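Local coordinates for tyrosine specific protein phosphatase, putative (Trypanosoma brucei, PDB 3M4U), which dephosphorylates the nucleolar protein NOPP44/46, probably at phosphotyrosine, and acts as a switch in the parasite's life cycle, at residues Q101-F106 and L144-S149; I172-L177 and F209-S214. One frame throughout, in Å; residues are numbered along the deposited sequence.

Contact 1 (Q101-F106 and L144-S149)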
loop_
_atom_site.group_PDB
_atom_site.type_symbol
_atom_site.label_atom_id
_atom_site.label_comp_id
_atom_site.label_asym_id
_atom_site.label_seq_id
_atom_site.Cartn_x
_atom_site.Cartn_y
_atom_site.Cartn_z
ATOM N N GLN A 101 13.769 -12.119 -8.172
ATOM C CA GLN A 101 14.778 -11.404 -8.950
ATOM C C GLN A 101 14.844 -9.941 -8.534
ATOM O O GLN A 101 15.865 -9.293 -8.740
ATOM C CB GLN A 101 14.472 -11.478 -10.457
ATOM C CG GLN A 101 14.182 -12.868 -11.010
ATOM C CD GLN A 101 12.759 -13.385 -10.701
ATOM O OE1 GLN A 101 12.207 -13.163 -9.616
ATOM N NE2 GLN A 101 12.175 -14.097 -11.664
ATOM N N GLY A 102 13.747 -9.419 -7.969
ATOM C CA GLY A 102 13.646 -8.008 -7.614
ATOM C C GLY A 102 13.799 -7.619 -6.143
ATOM O O GLY A 102 13.830 -6.432 -5.803
ATOM N N VAL A 103 13.917 -8.600 -5.256
ATOM C CA VAL A 103 14.106 -8.304 -3.829
ATOM C C VAL A 103 15.347 -7.439 -3.527
ATOM O O VAL A 103 15.264 -6.483 -2.741
ATOM C CB VAL A 103 14.161 -9.589 -2.976
ATOM C CG1 VAL A 103 14.360 -9.246 -1.494
ATOM C CG2 VAL A 103 12.907 -10.411 -3.186
ATOM N N PRO A 104 16.507 -7.772 -4.135
ATOM C CA PRO A 104 17.682 -6.909 -3.908
ATOM C C PRO A 104 17.371 -5.448 -4.223
ATOM O O PRO A 104 17.745 -4.571 -3.452
ATOM C CB PRO A 104 18.734 -7.464 -4.885
ATOM C CG PRO A 104 18.348 -8.915 -5.065
ATOM C CD PRO A 104 16.828 -8.963 -4.952
ATOM N N ASP A 105 16.678 -5.189 -5.329
ATOM C CA ASP A 105 16.269 -3.825 -5.672
ATOM C C ASP A 105 15.320 -3.213 -4.631
ATOM O O ASP A 105 15.442 -2.038 -4.284
ATOM C CB ASP A 105 15.623 -3.807 -7.054
ATOM C CG ASP A 105 16.648 -3.661 -8.179
ATOM O OD1 ASP A 105 17.798 -3.226 -7.910
ATOM O OD2 ASP A 105 16.290 -3.957 -9.341
ATOM N N PHE A 106 14.383 -4.023 -4.141
ATOM C CA PHE A 106 13.426 -3.608 -3.116
ATOM C C PHE A 106 14.173 -3.218 -1.838
ATOM O O PHE A 106 14.077 -2.079 -1.349
ATOM C CB PHE A 106 12.442 -4.762 -2.847
ATOM C CG PHE A 106 11.372 -4.439 -1.833
ATOM C CD1 PHE A 106 10.271 -3.655 -2.177
ATOM C CD2 PHE A 106 11.451 -4.938 -0.543
ATOM C CE1 PHE A 106 9.278 -3.372 -1.252
ATOM C CE2 PHE A 106 10.464 -4.660 0.386
ATOM C CZ PHE A 106 9.374 -3.873 0.032
ATOM N N LEU A 144 19.027 -13.222 6.376
ATOM C CA LEU A 144 18.573 -13.618 5.061
ATOM C C LEU A 144 19.385 -12.797 4.084
ATOM O O LEU A 144 19.608 -11.604 4.299
ATOM C CB LEU A 144 17.078 -13.322 4.911
ATOM C CG LEU A 144 16.219 -14.359 4.191
ATOM C CD1 LEU A 144 16.537 -15.765 4.664
ATOM C CD2 LEU A 144 14.752 -14.057 4.403
ATOM N N SER A 145 19.856 -13.434 3.020
ATOM C CA SER A 145 20.603 -12.700 2.000
ATOM C C SER A 145 20.013 -12.890 0.610
ATOM O O SER A 145 19.490 -13.953 0.267
ATOM C CB SER A 145 22.097 -13.074 2.017
ATOM O OG SER A 145 22.285 -14.466 1.809
ATOM N N PHE A 146 20.078 -11.837 -0.185
ATOM C CA PHE A 146 19.582 -11.920 -1.544
ATOM C C PHE A 146 20.668 -11.420 -2.486
ATOM O O PHE A 146 21.036 -10.247 -2.433
ATOM C CB PHE A 146 18.287 -11.119 -1.684
ATOM C CG PHE A 146 17.151 -11.660 -0.862
ATOM C CD1 PHE A 146 16.935 -11.210 0.431
ATOM C CD2 PHE A 146 16.303 -12.637 -1.381
ATOM C CE1 PHE A 146 15.882 -11.709 1.191
ATOM C CE2 PHE A 146 15.243 -13.152 -0.627
ATOM C CZ PHE A 146 15.030 -12.687 0.659
ATOM N N PRO A 147 21.193 -12.319 -3.344
ATOM C CA PRO A 147 20.724 -13.700 -3.542
ATOM C C PRO A 147 21.437 -14.792 -2.736
ATOM O O PRO A 147 21.149 -15.969 -2.981
ATOM C CB PRO A 147 21.011 -13.953 -5.032
ATOM C CG PRO A 147 21.976 -12.847 -5.467
ATOM C CD PRO A 147 22.294 -11.999 -4.266
ATOM N N GLU A 148 22.344 -14.423 -1.831
ATOM C CA GLU A 148 23.111 -15.399 -1.036
ATOM C C GLU A 148 24.098 -16.462 -1.502
ATOM O O GLU A 148 24.615 -17.257 -0.700
ATOM C CB GLU A 148 22.246 -16.615 -0.667
ATOM N N SER A 149 24.330 -16.472 -2.813
ATOM C CA SER A 149 25.273 -17.387 -3.436
ATOM C C SER A 149 26.257 -16.296 -3.857
ATOM O O SER A 149 27.435 -16.342 -3.501
ATOM C CB SER A 149 24.707 -18.103 -4.660
#

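Contact 2 (I172-L177 and F209-S214)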
loop_
_atom_site.group_PDB
_atom_site.type_symbol
_atom_site.label_atom_id
_atom_site.label_comp_id
_atom_site.label_asym_id
_atom_site.label_seq_id
_atom_site.Cartn_x
_atom_site.Cartn_y
_atom_site.Cartn_z
ATOM N N ILE A 172 -1.714 -8.620 13.027
ATOM C CA ILE A 172 -0.674 -7.688 12.647
ATOM C C ILE A 172 0.655 -8.101 13.274
ATOM O O ILE A 172 0.775 -8.180 14.496
ATOM C CB ILE A 172 -1.043 -6.244 13.071
ATOM C CG1 ILE A 172 -2.282 -5.774 12.304
ATOM C CG2 ILE A 172 0.140 -5.282 12.904
ATOM C CD1 ILE A 172 -2.867 -4.458 12.768
ATOM N N VAL A 173 1.641 -8.378 12.423
ATOM C CA VAL A 173 3.011 -8.632 12.850
ATOM C C VAL A 173 3.882 -7.395 12.642
ATOM O O VAL A 173 3.831 -6.763 11.585
ATOM C CB VAL A 173 3.655 -9.772 12.039
ATOM C CG1 VAL A 173 4.961 -10.225 12.707
ATOM C CG2 VAL A 173 2.683 -10.930 11.889
ATOM N N ARG A 174 4.683 -7.054 13.646
ATOM C CA ARG A 174 5.692 -6.014 13.487
ATOM C C ARG A 174 7.069 -6.678 13.439
ATOM O O ARG A 174 7.408 -7.473 14.323
ATOM C CB ARG A 174 5.630 -5.000 14.631
ATOM C CG ARG A 174 4.288 -4.285 14.785
ATOM C CD ARG A 174 4.289 -3.409 16.034
ATOM N NE ARG A 174 3.322 -2.315 15.962
ATOM C CZ ARG A 174 2.019 -2.468 16.162
ATOM N NH1 ARG A 174 1.526 -3.671 16.429
ATOM N NH2 ARG A 174 1.214 -1.427 16.076
ATOM N N ARG A 175 7.838 -6.378 12.388
ATOM C CA ARG A 175 9.174 -6.937 12.225
ATOM C C ARG A 175 10.234 -5.850 12.091
ATOM O O ARG A 175 10.423 -5.281 11.017
ATOM C CB ARG A 175 9.230 -7.884 11.023
ATOM C CG ARG A 175 8.376 -9.145 11.171
ATOM C CD ARG A 175 8.528 -10.072 9.959
ATOM N NE ARG A 175 7.647 -11.243 10.007
ATOM C CZ ARG A 175 6.476 -11.340 9.374
ATOM N NH1 ARG A 175 5.744 -12.450 9.467
ATOM N NH2 ARG A 175 6.030 -10.336 8.639
ATOM N N PRO A 176 10.918 -5.532 13.197
ATOM C CA PRO A 176 12.040 -4.608 13.034
ATOM C C PRO A 176 13.174 -5.336 12.333
ATOM O O PRO A 176 13.549 -6.435 12.751
ATOM C CB PRO A 176 12.408 -4.240 14.478
ATOM C CG PRO A 176 11.144 -4.552 15.295
ATOM C CD PRO A 176 10.568 -5.759 14.612
ATOM N N LEU A 177 13.701 -4.732 11.274
ATOM C CA LEU A 177 14.678 -5.403 10.428
ATOM C C LEU A 177 15.892 -4.531 10.231
ATOM O O LEU A 177 15.823 -3.312 10.393
ATOM C CB LEU A 177 14.075 -5.706 9.057
ATOM C CG LEU A 177 12.786 -6.521 9.062
ATOM C CD1 LEU A 177 12.186 -6.579 7.672
ATOM C CD2 LEU A 177 13.044 -7.915 9.584
ATOM N N PHE A 209 -7.825 -2.310 10.753
ATOM C CA PHE A 209 -7.707 -1.227 9.787
ATOM C C PHE A 209 -7.312 0.062 10.489
ATOM O O PHE A 209 -6.439 0.799 10.019
ATOM C CB PHE A 209 -9.017 -1.042 9.025
ATOM C CG PHE A 209 -8.872 -0.237 7.764
ATOM C CD1 PHE A 209 -7.915 -0.582 6.809
ATOM C CD2 PHE A 209 -9.696 0.862 7.523
ATOM C CE1 PHE A 209 -7.774 0.163 5.634
ATOM C CE2 PHE A 209 -9.560 1.610 6.349
ATOM C CZ PHE A 209 -8.591 1.254 5.403
ATOM N N ASP A 210 -7.959 0.315 11.622
ATOM C CA ASP A 210 -7.702 1.507 12.418
ATOM C C ASP A 210 -6.309 1.504 13.026
ATOM O O ASP A 210 -5.660 2.540 13.096
ATOM C CB ASP A 210 -8.738 1.639 13.533
ATOM C CG ASP A 210 -10.093 2.068 13.020
ATOM O OD1 ASP A 210 -10.196 2.427 11.819
ATOM O OD2 ASP A 210 -11.057 2.049 13.825
ATOM N N GLU A 211 -5.851 0.353 13.490
ATOM C CA GLU A 211 -4.498 0.280 13.999
ATOM C C GLU A 211 -3.514 0.669 12.889
ATOM O O GLU A 211 -2.588 1.459 13.114
ATOM C CB GLU A 211 -4.192 -1.111 14.569
ATOM C CG GLU A 211 -2.747 -1.281 15.061
ATOM C CD GLU A 211 -2.396 -0.391 16.247
ATOM O OE1 GLU A 211 -3.258 0.406 16.693
ATOM O OE2 GLU A 211 -1.253 -0.490 16.737
ATOM N N LEU A 212 -3.738 0.158 11.680
ATOM C CA LEU A 212 -2.830 0.472 10.581
ATOM C C LEU A 212 -2.779 1.970 10.344
ATOM O O LEU A 212 -1.698 2.560 10.243
ATOM C CB LEU A 212 -3.233 -0.243 9.292
ATOM C CG LEU A 212 -3.125 -1.767 9.321
ATOM C CD1 LEU A 212 -3.722 -2.370 8.049
ATOM C CD2 LEU A 212 -1.656 -2.192 9.522
ATOM N N LEU A 213 -3.952 2.579 10.248
ATOM C CA LEU A 213 -4.036 4.010 10.001
ATOM C C LEU A 213 -3.314 4.744 11.101
ATOM O O LEU A 213 -2.640 5.737 10.850
ATOM C CB LEU A 213 -5.494 4.444 9.931
ATOM C CG LEU A 213 -6.170 3.944 8.659
ATOM C CD1 LEU A 213 -7.698 3.905 8.788
ATOM C CD2 LEU A 213 -5.725 4.785 7.445
ATOM N N SER A 214 -3.436 4.234 12.324
ATOM C CA SER A 214 -2.817 4.862 13.488
ATOM C C SER A 214 -1.291 4.745 13.420
ATOM O O SER A 214 -0.555 5.694 13.718
ATOM C CB SER A 214 -3.371 4.246 14.788
ATOM O OG SER A 214 -2.493 4.479 15.885
HETATM O O HOH W 1 -0.935 -3.915 17.100
#

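Contact 1 (Q101-F106 and L144-S149)
V103 presses a single methyl onto the ring of F146. Its CG1 lies 3.7 Å from the ring centroid and only 9° off the normal, so the methyl sits almost centrally over one face in a CH-pi contact. The six ring carbons are consequently at nearly equal distances from it, F146 CG being 3.7 Å away and F146 CZ 4.1 Å. V103 makes this possible with CG1 trans to the backbone N (chi1 180°), which carries that branch out from the helix to the ring. A beta-branched residue suits the place: it offers a compact methyl close to the backbone, and the broad aromatic face receives it without needing any directional bond.

P104 takes the root of the same side chain. P104 CG lies 4.0 Å from F146 CB and also 4.0 Å from the carbonyl oxygen F146 O, with the two side chains crossing at about a right angle. Proline fits here because the first turn of a helix does not need its N-H, and the stiff ring gives a fixed apolar surface. The helix gets under way just alongside, where F106 N bonds to G102 O at 3.0 Å. F146 thus meets two consecutive residues, V103 at its ring and P104 at its base. It is the last residue of its strand, and a cis peptide bond to P147 turns the chain away immediately afterwards.

F146 is also joined by backbone hydrogen bonds to I154, in the antiparallel strand 154-158. The contact therefore packs a beta hairpin at the margin of the large mixed sheet against the N-terminal turn of helix 103-112, the helix of a beta-alpha-beta crossover between strands 92-95 and 117-120 in the protein tyrosine phosphatase fold.

Contact 2 (I172-L177 and F209-S214)
I172 and L212 make the apolar half of this strand-helix contact, with I172 CD1 lying 4.1 Å from L212 CD2. Both side chains are buried and both also rest on Y194 of the adjoining strand 187-194, so they lie among other core residues. The strand and helix segments approach to 11.0 Å between axes, a separation that the branched aliphatic side chains of I172 and L212 can fill between them. I172 CD1 also lies against the aliphatic part of E211, at 3.9 Å from E211 CG, so this glutamate borders the greasy patch with its methylenes and holds its charge beyond it.

The other half is polar and more open. R174, two residues along the same strand, stretches its extended chain across to E211, and R174 NH2 reaches E211 OE2 at 2.7 Å in a salt bridge. E211 bends at chi2 (65°) to bring its carboxylate round. The oxygen lies near the guanidinium plane, but the bond is bent, with an N-H...O angle of 138°. With the two charged planes 63° apart and OE2 using its anti lone pair, away from its sister oxygen, the bridge is single-pronged rather than two-pronged. A water accepts from R174 NH1 at 2.6 Å and adds a weak link back to E211 OE2.

Both charged residues are partly exposed and touch a crystal neighbour, so their exact pose may owe something to the lattice. The chemistry grades from methyl packing in the core to a salt bridge at its margin, where water probably weakens the attraction but also lowers the desolvation cost.

Contacts 1 and 2 follow one another along the chain and do not touch: their centres are 24 Å apart and their nearest atoms about 8 Å. Both reach the same mixed sheet. Strand 143-146 of contact 1 pairs with 154-158, which in turn pairs with strand 172-180 of contact 2, so one intervening strand joins them. Each brings a helix to that sheet, 103-112 for contact 1 and 206-217 for contact 2. Strand 225-228, in the same sheet, leads towards helix 234-250 through the segment with the HC(X)5R signature, which in this family forms the phosphate-binding loop. Both contacts are structural packing within the fold that carries this loop, and neither includes the signature residues.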